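Local atomic coordinates of ferredoxin NADP reductase (Plasmodium falciparum, PDB entry 3JQQ), a protein that transfers electrons between ferredoxin and NADP(H) through a bound FAD in the apicoplast, and may serve the last step of isoprenoid precursor synthesis there. Residues B[35-40]-B[223-228]; B[241-246]-B[264-269]; B[8-11]-B[15-18]. The protein carries 1 engineered substitution. All coordinates share one frame; numbering follows the deposited sequence.

Contact 1: residues B[35-40]-B[223-228]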
ATOM      1  N   VAL B  35       5.859 -10.842  10.611  1.00 21.18           N
ATOM      2  CA  VAL B  35       4.799 -10.140  11.323  1.00 20.84           C
ATOM      3  C   VAL B  35       4.708 -10.541  12.793  1.00 20.58           C
ATOM      4  O   VAL B  35       4.726 -11.724  13.142  1.00 20.61           O
ATOM      5  CB  VAL B  35       3.429 -10.220  10.582  1.00 20.98           C
ATOM      6  CG1 VAL B  35       3.414 -11.360   9.562  1.00 21.08           C
ATOM      7  CG2 VAL B  35       2.281 -10.326  11.566  1.00 20.83           C
ATOM      8  N   TYR B  36       4.642  -9.530  13.652  1.00 20.18           N
ATOM      9  CA  TYR B  36       4.668  -9.745  15.087  1.00 19.75           C
ATOM     10  C   TYR B  36       3.320  -9.458  15.731  1.00 19.75           C
ATOM     11  O   TYR B  36       2.680  -8.441  15.452  1.00 19.88           O
ATOM     12  CB  TYR B  36       5.788  -8.919  15.740  1.00 19.63           C
ATOM     13  CG  TYR B  36       7.165  -9.421  15.372  1.00 19.09           C
ATOM     14  CD1 TYR B  36       7.899  -8.824  14.353  1.00 19.16           C
ATOM     15  CD2 TYR B  36       7.720 -10.519  16.020  1.00 19.08           C
ATOM     16  CE1 TYR B  36       9.154  -9.296  14.001  1.00 18.59           C
ATOM     17  CE2 TYR B  36       8.975 -10.999  15.675  1.00 18.81           C
ATOM     18  CZ  TYR B  36       9.684 -10.383  14.662  1.00 18.79           C
ATOM     19  OH  TYR B  36      10.929 -10.850  14.312  1.00 18.99           O
ATOM     20  N   HIS B  37       2.887 -10.389  16.571  1.00 19.60           N
ATOM     21  CA  HIS B  37       1.707 -10.218  17.401  1.00 19.42           C
ATOM     22  C   HIS B  37       2.149  -9.616  18.727  1.00 19.44           C
ATOM     23  O   HIS B  37       2.945 -10.215  19.450  1.00 19.16           O
ATOM     24  CB  HIS B  37       1.040 -11.577  17.627  1.00 19.36           C
ATOM     25  CG  HIS B  37       0.063 -11.603  18.762  1.00 19.51           C
ATOM     26  ND1 HIS B  37      -1.246 -11.194  18.627  1.00 19.81           N
ATOM     27  CD2 HIS B  37       0.197 -12.017  20.045  1.00 19.64           C
ATOM     28  CE1 HIS B  37      -1.875 -11.348  19.779  1.00 19.95           C
ATOM     29  NE2 HIS B  37      -1.022 -11.845  20.656  1.00 20.07           N
ATOM     30  N   LEU B  38       1.654  -8.421  19.035  1.00 19.60           N
ATOM     31  CA  LEU B  38       2.013  -7.750  20.280  1.00 19.99           C
ATOM     32  C   LEU B  38       0.896  -7.872  21.306  1.00 20.50           C
ATOM     33  O   LEU B  38      -0.242  -7.500  21.032  1.00 20.57           O
ATOM     34  CB  LEU B  38       2.303  -6.264  20.035  1.00 19.70           C
ATOM     35  CG  LEU B  38       3.424  -5.851  19.077  1.00 19.65           C
ATOM     36  CD1 LEU B  38       3.491  -4.336  18.959  1.00 19.02           C
ATOM     37  CD2 LEU B  38       4.765  -6.408  19.539  1.00 19.12           C
ATOM     38  N   GLU B  39       1.215  -8.393  22.486  1.00 21.32           N
ATOM     39  CA  GLU B  39       0.288  -8.297  23.605  1.00 22.24           C
ATOM     40  C   GLU B  39       0.643  -7.043  24.393  1.00 22.52           C
ATOM     41  O   GLU B  39       1.795  -6.851  24.785  1.00 22.60           O
ATOM     42  CB  GLU B  39       0.322  -9.546  24.495  1.00 22.43           C
ATOM     43  CG  GLU B  39      -0.938  -9.699  25.354  1.00 23.57           C
ATOM     44  CD  GLU B  39      -0.973 -10.982  26.170  1.00 25.12           C
ATOM     45  OE1 GLU B  39      -0.440 -12.011  25.701  1.00 26.09           O
ATOM     46  OE2 GLU B  39      -1.547 -10.958  27.281  1.00 25.59           O
ATOM     47  N   ILE B  40      -0.347  -6.180  24.604  1.00 22.92           N
ATOM     48  CA  ILE B  40      -0.109  -4.874  25.207  1.00 23.19           C
ATOM     49  C   ILE B  40      -0.963  -4.631  26.450  1.00 23.52           C
ATOM     50  O   ILE B  40      -2.184  -4.750  26.412  1.00 23.47           O
ATOM     51  CB  ILE B  40      -0.342  -3.745  24.190  1.00 23.21           C
ATOM     52  CG1 ILE B  40       0.722  -3.793  23.089  1.00 22.97           C
ATOM     53  CG2 ILE B  40      -0.329  -2.388  24.889  1.00 23.12           C
ATOM     54  CD1 ILE B  40       0.538  -2.754  22.009  1.00 22.60           C
ATOM     55  N   ILE B 223      -0.818 -17.436   6.879  1.00 17.56           N
ATOM     56  CA  ILE B 223      -2.095 -17.218   7.546  1.00 17.27           C
ATOM     57  C   ILE B 223      -1.861 -16.656   8.942  1.00 17.18           C
ATOM     58  O   ILE B 223      -1.225 -17.294   9.784  1.00 17.01           O
ATOM     59  CB  ILE B 223      -2.918 -18.515   7.660  1.00 17.34           C
ATOM     60  CG1 ILE B 223      -3.163 -19.117   6.278  1.00 17.05           C
ATOM     61  CG2 ILE B 223      -4.237 -18.249   8.371  1.00 17.39           C
ATOM     62  CD1 ILE B 223      -3.740 -20.510   6.322  1.00 17.74           C
ATOM     63  N   LEU B 224      -2.360 -15.459   9.181  1.00 17.07           N
ATOM     64  CA  LEU B 224      -2.245 -14.838  10.486  1.00 17.35           C
ATOM     65  C   LEU B 224      -3.344 -15.366  11.404  1.00 17.65           C
ATOM     66  O   LEU B 224      -4.492 -15.510  10.988  1.00 17.48           O
ATOM     67  CB  LEU B 224      -2.318 -13.317  10.352  1.00 17.04           C
ATOM     68  CG  LEU B 224      -1.284 -12.769   9.361  1.00 16.92           C
ATOM     69  CD1 LEU B 224      -1.394 -11.259   9.213  1.00 15.67           C
ATOM     70  CD2 LEU B 224       0.123 -13.171   9.782  1.00 16.34           C
ATOM     71  N   TYR B 225      -2.983 -15.665  12.645  1.00 18.27           N
ATOM     72  CA  TYR B 225      -3.932 -16.183  13.632  1.00 18.91           C
ATOM     73  C   TYR B 225      -4.538 -17.526  13.207  1.00 19.28           C
ATOM     74  O   TYR B 225      -5.724 -17.785  13.411  1.00 19.31           O
ATOM     75  CB  TYR B 225      -5.012 -15.149  13.946  1.00 18.93           C
ATOM     76  CG  TYR B 225      -4.464 -13.895  14.602  1.00 19.52           C
ATOM     77  CD1 TYR B 225      -3.980 -13.923  15.899  1.00 19.99           C
ATOM     78  CD2 TYR B 225      -4.428 -12.684  13.919  1.00 19.57           C
ATOM     79  CE1 TYR B 225      -3.470 -12.785  16.502  1.00 20.54           C
ATOM     80  CE2 TYR B 225      -3.921 -11.541  14.515  1.00 19.84           C
ATOM     81  CZ  TYR B 225      -3.442 -11.601  15.808  1.00 20.12           C
ATOM     82  OH  TYR B 225      -2.932 -10.473  16.407  1.00 20.22           O
ATOM     83  N   LEU B 226      -3.694 -18.375  12.629  1.00 19.94           N
ATOM     84  CA  LEU B 226      -4.068 -19.720  12.196  1.00 20.61           C
ATOM     85  C   LEU B 226      -4.534 -20.591  13.365  1.00 21.01           C
ATOM     86  O   LEU B 226      -5.420 -21.434  13.206  1.00 21.06           O
ATOM     87  CB  LEU B 226      -2.876 -20.374  11.487  1.00 20.57           C
ATOM     88  CG  LEU B 226      -3.093 -21.501  10.467  1.00 20.93           C
ATOM     89  CD1 LEU B 226      -2.712 -22.861  11.033  1.00 21.15           C
ATOM     90  CD2 LEU B 226      -4.521 -21.505   9.913  1.00 20.63           C
ATOM     91  N   ASN B 227      -3.934 -20.387  14.536  1.00 21.49           N
ATOM     92  CA  ASN B 227      -4.321 -21.120  15.741  1.00 21.93           C
ATOM     93  C   ASN B 227      -5.788 -20.903  16.074  1.00 22.58           C
ATOM     94  O   ASN B 227      -6.561 -21.854  16.209  1.00 22.57           O
ATOM     95  CB  ASN B 227      -3.478 -20.681  16.941  1.00 21.68           C
ATOM     96  CG  ASN B 227      -2.049 -21.167  16.863  1.00 20.75           C
ATOM     97  OD1 ASN B 227      -1.708 -22.003  16.030  1.00 20.17           O
ATOM     98  ND2 ASN B 227      -1.202 -20.650  17.743  1.00 19.51           N
ATOM     99  N   GLU B 228      -6.155 -19.633  16.224  1.00 23.33           N
ATOM    100  CA  GLU B 228      -7.526 -19.253  16.522  1.00 24.04           C
ATOM    101  C   GLU B 228      -8.473 -19.698  15.413  1.00 24.47           C
ATOM    102  O   GLU B 228      -9.512 -20.302  15.679  1.00 24.47           O
ATOM    103  CB  GLU B 228      -7.629 -17.739  16.716  1.00 24.08           C
ATOM    104  CG  GLU B 228      -6.933 -17.214  17.962  1.00 24.62           C
ATOM    105  CD  GLU B 228      -5.431 -17.090  17.794  1.00 25.47           C
ATOM    106  OE1 GLU B 228      -4.763 -16.667  18.763  1.00 25.91           O
ATOM    107  OE2 GLU B 228      -4.919 -17.411  16.699  1.00 25.59           O
TER
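His37 and Tyr225 meet where strand 35-41 of the FAD-binding barrel faces the turn leading into helix 226-235 of the NADP-binding domain. A hydrogen bond joins ND1 of His37 to OH of Tyr225 over 2.9 Å and is fairly straight, with an angle of 161°. Each ring is met at its edge, near its plane, and the two planes stand almost perpendicular, 87° apart. With chi1 at 163°, the imidazole extends from the strand with CG anti to the backbone N, and ND1 is carried to the phenol. Tyr225 occupies the N-cap position with a positive phi; its first torsion sets CG anti to its carbonyl carbon, and its ring spans the gap to the strand. Beside this pair the contact becomes apolar. Leu224 turns its CD2 branch onto both methyls of Val35, lying 3.8 Å from Val35 CG1 and 4.0 Å from Val35 CG2, a fit suited to branched aliphatic side chains in a buried place. Leu224 also packs on Thr180, an FAD-binding residue, and Tyr225 on Ala117, another. Tyr225 OH is bonded to Ser106 OG as well, and so bridges His37 ND1 and the serine. A buried hydroxyl with two polar partners, set beside an aliphatic pair, thus ties the barrel strand to the turn before helix 226-235.

Contact 2: residues B[241-246]-B[264-269]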
ATOM      1  N   ASN B 241     -17.141 -21.078   8.080  1.00 36.28           N
ATOM      2  CA  ASN B 241     -16.556 -21.678   6.887  1.00 35.71           C
ATOM      3  C   ASN B 241     -15.476 -20.756   6.324  1.00 35.23           C
ATOM      4  O   ASN B 241     -15.759 -19.620   5.940  1.00 35.24           O
ATOM      5  CB  ASN B 241     -17.639 -21.933   5.834  1.00 35.77           C
ATOM      6  CG  ASN B 241     -17.134 -22.742   4.655  1.00 35.84           C
ATOM      7  OD1 ASN B 241     -16.244 -23.579   4.796  1.00 36.03           O
ATOM      8  ND2 ASN B 241     -17.713 -22.505   3.479  1.00 36.06           N
ATOM      9  N   ILE B 242     -14.239 -21.243   6.283  1.00 34.53           N
ATOM     10  CA  ILE B 242     -13.108 -20.422   5.860  1.00 33.89           C
ATOM     11  C   ILE B 242     -12.568 -20.824   4.494  1.00 33.50           C
ATOM     12  O   ILE B 242     -12.175 -21.971   4.288  1.00 33.38           O
ATOM     13  CB  ILE B 242     -11.943 -20.506   6.861  1.00 33.93           C
ATOM     14  CG1 ILE B 242     -12.401 -20.094   8.262  1.00 33.77           C
ATOM     15  CG2 ILE B 242     -10.775 -19.649   6.392  1.00 33.88           C
ATOM     16  CD1 ILE B 242     -11.390 -20.412   9.350  1.00 33.55           C
ATOM     17  N   HIS B 243     -12.535 -19.871   3.569  1.00 33.04           N
ATOM     18  CA  HIS B 243     -11.942 -20.099   2.257  1.00 32.57           C
ATOM     19  C   HIS B 243     -10.617 -19.345   2.127  1.00 32.06           C
ATOM     20  O   HIS B 243     -10.583 -18.116   2.201  1.00 32.03           O
ATOM     21  CB  HIS B 243     -12.909 -19.678   1.144  1.00 32.75           C
ATOM     22  CG  HIS B 243     -14.210 -20.422   1.158  1.00 33.16           C
ATOM     23  ND1 HIS B 243     -14.296 -21.774   0.902  1.00 33.61           N
ATOM     24  CD2 HIS B 243     -15.478 -20.001   1.384  1.00 33.71           C
ATOM     25  CE1 HIS B 243     -15.562 -22.159   0.973  1.00 33.80           C
ATOM     26  NE2 HIS B 243     -16.296 -21.098   1.268  1.00 33.72           N
ATOM     27  N   TYR B 244      -9.531 -20.090   1.937  1.00 31.33           N
ATOM     28  CA  TYR B 244      -8.200 -19.503   1.799  1.00 30.54           C
ATOM     29  C   TYR B 244      -7.798 -19.358   0.336  1.00 29.99           C
ATOM     30  O   TYR B 244      -7.924 -20.298  -0.448  1.00 29.99           O
ATOM     31  CB  TYR B 244      -7.152 -20.361   2.515  1.00 30.51           C
ATOM     32  CG  TYR B 244      -7.287 -20.410   4.018  1.00 30.13           C
ATOM     33  CD1 TYR B 244      -7.626 -21.593   4.664  1.00 30.16           C
ATOM     34  CD2 TYR B 244      -7.064 -19.281   4.792  1.00 29.79           C
ATOM     35  CE1 TYR B 244      -7.744 -21.647   6.040  1.00 29.78           C
ATOM     36  CE2 TYR B 244      -7.182 -19.322   6.166  1.00 29.75           C
ATOM     37  CZ  TYR B 244      -7.521 -20.508   6.786  1.00 29.92           C
ATOM     38  OH  TYR B 244      -7.639 -20.552   8.156  1.00 29.55           O
ATOM     39  N   VAL B 245      -7.301 -18.179  -0.026  1.00 29.20           N
ATOM     40  CA  VAL B 245      -6.824 -17.938  -1.381  1.00 28.34           C
ATOM     41  C   VAL B 245      -5.339 -17.594  -1.351  1.00 27.84           C
ATOM     42  O   VAL B 245      -4.958 -16.495  -0.947  1.00 27.58           O
ATOM     43  CB  VAL B 245      -7.594 -16.791  -2.055  1.00 28.40           C
ATOM     44  CG1 VAL B 245      -7.235 -16.709  -3.530  1.00 28.09           C
ATOM     45  CG2 VAL B 245      -9.092 -16.977  -1.871  1.00 28.35           C
ATOM     46  N   PHE B 246      -4.507 -18.538  -1.780  1.00 27.20           N
ATOM     47  CA  PHE B 246      -3.062 -18.365  -1.704  1.00 26.76           C
ATOM     48  C   PHE B 246      -2.489 -17.785  -2.998  1.00 26.85           C
ATOM     49  O   PHE B 246      -2.709 -18.321  -4.083  1.00 26.76           O
ATOM     50  CB  PHE B 246      -2.378 -19.692  -1.355  1.00 26.51           C
ATOM     51  CG  PHE B 246      -2.885 -20.325  -0.083  1.00 25.58           C
ATOM     52  CD1 PHE B 246      -2.830 -19.639   1.121  1.00 24.81           C
ATOM     53  CD2 PHE B 246      -3.404 -21.610  -0.091  1.00 24.62           C
ATOM     54  CE1 PHE B 246      -3.294 -20.220   2.289  1.00 24.29           C
ATOM     55  CE2 PHE B 246      -3.867 -22.195   1.074  1.00 24.08           C
ATOM     56  CZ  PHE B 246      -3.813 -21.499   2.264  1.00 24.01           C
ATOM     57  N   TYR B 264     -15.635 -14.221  -7.194  1.00 40.60           N
ATOM     58  CA  TYR B 264     -16.292 -14.142  -8.502  1.00 41.90           C
ATOM     59  C   TYR B 264     -16.483 -15.533  -9.097  1.00 42.70           C
ATOM     60  O   TYR B 264     -17.427 -15.770  -9.850  1.00 42.76           O
ATOM     61  CB  TYR B 264     -15.509 -13.245  -9.469  1.00 41.91           C
ATOM     62  CG  TYR B 264     -16.296 -12.913 -10.726  1.00 42.46           C
ATOM     63  CD1 TYR B 264     -17.152 -11.817 -10.758  1.00 42.93           C
ATOM     64  CD2 TYR B 264     -16.192 -13.695 -11.871  1.00 42.73           C
ATOM     65  CE1 TYR B 264     -17.880 -11.509 -11.898  1.00 43.23           C
ATOM     66  CE2 TYR B 264     -16.914 -13.393 -13.013  1.00 43.13           C
ATOM     67  CZ  TYR B 264     -17.755 -12.299 -13.021  1.00 43.36           C
ATOM     68  OH  TYR B 264     -18.474 -11.994 -14.156  1.00 43.85           O
ATOM     69  N   LYS B 265     -15.582 -16.449  -8.752  1.00 43.80           N
ATOM     70  CA  LYS B 265     -15.689 -17.830  -9.194  1.00 44.96           C
ATOM     71  C   LYS B 265     -16.972 -18.456  -8.658  1.00 45.78           C
ATOM     72  O   LYS B 265     -17.652 -19.200  -9.365  1.00 45.93           O
ATOM     73  CB  LYS B 265     -14.480 -18.631  -8.711  1.00 44.90           C
ATOM     74  CG  LYS B 265     -14.268 -19.954  -9.433  1.00 45.11           C
ATOM     75  CD  LYS B 265     -13.169 -20.765  -8.765  1.00 45.24           C
ATOM     76  CE  LYS B 265     -12.542 -21.759  -9.731  1.00 45.67           C
ATOM     77  NZ  LYS B 265     -13.546 -22.698 -10.309  1.00 45.84           N
ATOM     78  N   ARG B 266     -17.307 -18.146  -7.410  1.00 46.83           N
ATOM     79  CA  ARG B 266     -18.571 -18.590  -6.833  1.00 47.87           C
ATOM     80  C   ARG B 266     -19.467 -17.411  -6.465  1.00 48.40           C
ATOM     81  O   ARG B 266     -19.852 -17.252  -5.307  1.00 48.45           O
ATOM     82  CB  ARG B 266     -18.357 -19.500  -5.623  1.00 47.94           C
ATOM     83  CG  ARG B 266     -17.103 -19.227  -4.804  1.00 48.57           C
ATOM     84  CD  ARG B 266     -17.035 -20.193  -3.625  1.00 49.68           C
ATOM     85  NE  ARG B 266     -15.669 -20.585  -3.283  1.00 50.47           N
ATOM     86  CZ  ARG B 266     -15.361 -21.689  -2.611  1.00 50.95           C
ATOM     87  NH1 ARG B 266     -16.320 -22.514  -2.211  1.00 51.06           N
ATOM     88  NH2 ARG B 266     -14.094 -21.975  -2.342  1.00 51.13           N
ATOM     89  N   LYS B 267     -19.809 -16.597  -7.460  1.00 49.12           N
ATOM     90  CA  LYS B 267     -20.578 -15.380  -7.207  1.00 49.85           C
ATOM     91  C   LYS B 267     -22.050 -15.623  -6.862  1.00 50.27           C
ATOM     92  O   LYS B 267     -22.634 -14.867  -6.085  1.00 50.32           O
ATOM     93  CB  LYS B 267     -20.442 -14.382  -8.365  1.00 49.87           C
ATOM     94  CG  LYS B 267     -21.110 -14.792  -9.667  1.00 50.11           C
ATOM     95  CD  LYS B 267     -20.987 -13.676 -10.698  1.00 50.37           C
ATOM     96  CE  LYS B 267     -21.714 -14.015 -11.990  1.00 50.58           C
ATOM     97  NZ  LYS B 267     -21.091 -15.169 -12.696  1.00 50.78           N
ATOM     98  N   THR B 268     -22.649 -16.670  -7.424  1.00 50.80           N
ATOM     99  CA  THR B 268     -24.054 -16.972  -7.136  1.00 51.28           C
ATOM    100  C   THR B 268     -24.267 -17.381  -5.678  1.00 51.49           C
ATOM    101  O   THR B 268     -25.238 -16.966  -5.043  1.00 51.55           O
ATOM    102  CB  THR B 268     -24.628 -18.057  -8.078  1.00 51.33           C
ATOM    103  OG1 THR B 268     -23.661 -19.097  -8.263  1.00 51.52           O
ATOM    104  CG2 THR B 268     -24.982 -17.456  -9.431  1.00 51.27           C
ATOM    105  N   GLU B 269     -23.353 -18.193  -5.153  1.00 51.70           N
ATOM    106  CA  GLU B 269     -23.411 -18.618  -3.756  1.00 51.87           C
ATOM    107  C   GLU B 269     -23.144 -17.452  -2.804  1.00 51.80           C
ATOM    108  O   GLU B 269     -23.760 -17.350  -1.741  1.00 51.78           O
ATOM    109  CB  GLU B 269     -22.421 -19.757  -3.498  1.00 51.98           C
ATOM    110  CG  GLU B 269     -22.916 -21.127  -3.947  1.00 52.45           C
ATOM    111  CD  GLU B 269     -23.037 -21.261  -5.452  1.00 52.96           C
ATOM    112  OE1 GLU B 269     -22.322 -20.537  -6.178  1.00 53.24           O
ATOM    113  OE2 GLU B 269     -23.850 -22.091  -5.910  1.00 53.09           O
TER
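At one edge of the parallel sheet in the NADP-binding domain, the imidazole of His243 on outermost strand 240-246 meets the guanidinium of Arg266, which sits at the junction between helices 259-265 and 267-276. The guanidinium lies over one face of the histidine ring. Arg266 NH2 comes within 3.3 Å of His243 ND1, and Arg266 NH1 is equally close to His243 CE1, at 3.3 Å, while the central Arg266 CZ is 3.6 Å from that same CE1. The two planes are inclined by 43°, and Arg266 CZ is displaced toward the rim of the ring. NH2 therefore approaches ND1 at an angle too poor for a hydrogen bond, and the contact is one of flat groups packed face against face at a tilt.

The five-stranded parallel sheet with helices on both sides is the Rossmann-like fold of this reductase family, and the contact joins its border strand to the helical segments that follow in sequence. Arg266 suits the junction because its long side chain, together with that of His243, bridges the 11.4 Å between the CA atoms of Arg266 and His243. The chain runs extended through chi2 at 179° and bends at chi3, bringing the guanidinium to the ring. A salt bridge from Arg266 NE to Glu262 of the preceding helix also holds the group, and would offset its positive charge. The His243 ring also meets that of Tyr214 on neighbouring strand 211-217, their planes at about 20°.

Contact 3: residues B[8-11]-B[15-18]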
ATOM      1  N   ASN B   8     -10.894   8.686  19.906  1.00 36.19           N
ATOM      2  CA  ASN B   8     -10.016   9.811  20.229  1.00 35.58           C
ATOM      3  C   ASN B   8      -9.876  10.139  21.714  1.00 35.07           C
ATOM      4  O   ASN B   8      -9.511  11.258  22.078  1.00 34.99           O
ATOM      5  CB  ASN B   8     -10.420  11.054  19.432  1.00 35.66           C
ATOM      6  CG  ASN B   8     -10.005  10.966  17.978  1.00 35.92           C
ATOM      7  OD1 ASN B   8      -8.929  10.457  17.659  1.00 36.30           O
ATOM      8  ND2 ASN B   8     -10.856  11.461  17.087  1.00 36.24           N
ATOM      9  N   LEU B   9     -10.160   9.159  22.566  1.00 34.47           N
ATOM     10  CA  LEU B   9      -9.871   9.291  23.984  1.00 33.95           C
ATOM     11  C   LEU B   9      -8.402   9.645  24.149  1.00 33.44           C
ATOM     12  O   LEU B   9      -8.037  10.473  24.986  1.00 33.38           O
ATOM     13  CB  LEU B   9     -10.179   7.986  24.719  1.00 34.00           C
ATOM     14  CG  LEU B   9     -11.550   7.885  25.405  1.00 34.37           C
ATOM     15  CD1 LEU B   9     -12.639   8.472  24.529  1.00 34.44           C
ATOM     16  CD2 LEU B   9     -11.864   6.440  25.775  1.00 34.60           C
ATOM     17  N   TYR B  10      -7.562   9.008  23.341  1.00 32.81           N
ATOM     18  CA  TYR B  10      -6.142   9.303  23.337  1.00 32.37           C
ATOM     19  C   TYR B  10      -5.714   9.812  21.972  1.00 32.45           C
ATOM     20  O   TYR B  10      -6.103   9.269  20.938  1.00 32.25           O
ATOM     21  CB  TYR B  10      -5.333   8.076  23.760  1.00 32.08           C
ATOM     22  CG  TYR B  10      -5.693   7.627  25.151  1.00 31.27           C
ATOM     23  CD1 TYR B  10      -6.575   6.577  25.356  1.00 30.55           C
ATOM     24  CD2 TYR B  10      -5.185   8.286  26.264  1.00 30.65           C
ATOM     25  CE1 TYR B  10      -6.921   6.178  26.629  1.00 30.50           C
ATOM     26  CE2 TYR B  10      -5.526   7.894  27.541  1.00 30.42           C
ATOM     27  CZ  TYR B  10      -6.393   6.840  27.717  1.00 30.37           C
ATOM     28  OH  TYR B  10      -6.741   6.446  28.991  1.00 30.72           O
ATOM     29  N   THR B  11      -4.919  10.872  21.984  1.00 32.66           N
ATOM     30  CA  THR B  11      -4.506  11.533  20.763  1.00 33.05           C
ATOM     31  C   THR B  11      -2.992  11.631  20.721  1.00 33.40           C
ATOM     32  O   THR B  11      -2.302  11.159  21.625  1.00 33.43           O
ATOM     33  CB  THR B  11      -5.089  12.949  20.683  1.00 32.97           C
ATOM     34  OG1 THR B  11      -4.462  13.787  21.661  1.00 33.00           O
ATOM     35  CG2 THR B  11      -6.589  12.919  20.936  1.00 32.87           C
ATOM     36  N   PRO B  15      -1.006  10.745  24.340  1.00 31.72           N
ATOM     37  CA  PRO B  15      -0.994   9.311  24.078  1.00 30.87           C
ATOM     38  C   PRO B  15      -0.985   8.517  25.382  1.00 29.94           C
ATOM     39  O   PRO B  15      -0.478   9.000  26.396  1.00 29.96           O
ATOM     40  CB  PRO B  15       0.322   9.112  23.328  1.00 30.87           C
ATOM     41  CG  PRO B  15       1.212  10.170  23.870  1.00 31.31           C
ATOM     42  CD  PRO B  15       0.323  11.356  24.150  1.00 31.70           C
ATOM     43  N   LEU B  16      -1.550   7.314  25.353  1.00 28.73           N
ATOM     44  CA  LEU B  16      -1.560   6.445  26.527  1.00 27.62           C
ATOM     45  C   LEU B  16      -0.301   5.584  26.575  1.00 26.81           C
ATOM     46  O   LEU B  16       0.002   4.853  25.629  1.00 26.66           O
ATOM     47  CB  LEU B  16      -2.806   5.557  26.539  1.00 27.57           C
ATOM     48  CG  LEU B  16      -2.924   4.572  27.707  1.00 27.52           C
ATOM     49  CD1 LEU B  16      -2.942   5.312  29.035  1.00 27.17           C
ATOM     50  CD2 LEU B  16      -4.165   3.697  27.561  1.00 27.50           C
ATOM     51  N   LYS B  17       0.431   5.691  27.680  1.00 25.80           N
ATOM     52  CA  LYS B  17       1.642   4.910  27.908  1.00 24.97           C
ATOM     53  C   LYS B  17       1.283   3.473  28.265  1.00 24.28           C
ATOM     54  O   LYS B  17       0.589   3.228  29.251  1.00 24.16           O
ATOM     55  CB  LYS B  17       2.462   5.538  29.036  1.00 25.02           C
ATOM     56  CG  LYS B  17       3.738   4.788  29.404  1.00 25.41           C
ATOM     57  CD  LYS B  17       4.493   5.525  30.507  1.00 26.30           C
ATOM     58  CE  LYS B  17       5.861   4.919  30.762  1.00 27.23           C
ATOM     59  NZ  LYS B  17       5.776   3.520  31.273  1.00 28.22           N
ATOM     60  N   CYS B  18       1.758   2.526  27.461  1.00 23.48           N
ATOM     61  CA  CYS B  18       1.436   1.115  27.662  1.00 22.86           C
ATOM     62  C   CYS B  18       2.688   0.264  27.786  1.00 22.34           C
ATOM     63  O   CYS B  18       3.804   0.754  27.615  1.00 22.20           O
ATOM     64  CB  CYS B  18       0.574   0.592  26.510  1.00 22.92           C
ATOM     65  SG  CYS B  18      -1.012   1.429  26.301  1.00 23.57           S
TER
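Tyr10 and Leu16 pack against each other where the N-terminal loop turns into strand 16-25 of the FAD-binding beta-barrel. Leu16 CB stands over the centre of the phenol face, 3.6 Å from the ring centroid and 12° from the ring normal, a CH-pi contact. The leucine then branches across the far part of the ring: CD2 lies 3.8 Å from Tyr10 CE1 and CD1 lies 3.9 Å from Tyr10 CE2. A broad aromatic face suits such a forked side chain. Leu16 has CG anti to its backbone N (chi1 179°), which lays the fork along the ring toward the hydroxyl.

Further out, backbone bonds fix both partners on strand 150-157: Tyr10 pairs with Gly155 and Leu16 with Leu153. Leu9 and Tyr10 together face Gly155 in a classic beta bulge. Tyr10 OH makes a weak hydrogen bond to the carbonyl oxygen of Leu45. The turn between the segments is held by Thr11, whose OG1 bonds to Asn14 OD1 and to the backbone N of Lys13, an FAD-binding residue. Proline, its phi fixed by the ring at -73°, suits the extended approach to the strand. Pro15 has no hydrogen to give Thr11 O, so the 3.0 Å between that oxygen and Pro15 N is packing alone, as is the 3.6 Å from Thr11 O to Pro15 CD.

How the contacts relate
Along the chain contact 3 closes first, contact 1 opens next and contact 2 follows. Contacts 3 and 1 share the antiparallel sheet of the FAD-binding domain, in which strands 16-25 and 35-41 are neighbours; Ile40 CG2 touches Cys18 CB at 3.5 Å. Contact 1 also crosses to the NADP-binding domain, where helix 226-235 is followed by strand 240-246 of contact 2, and Ile223 CD1 packs on Tyr244 CE2 at 3.6 Å. Its centre is about 23 Å from each of the others, whose own centres are about 39 Å apart, on opposite sides of the chain's centre. Contact 1 thus joins the two domains, while contacts 2 and 3 each lie within one.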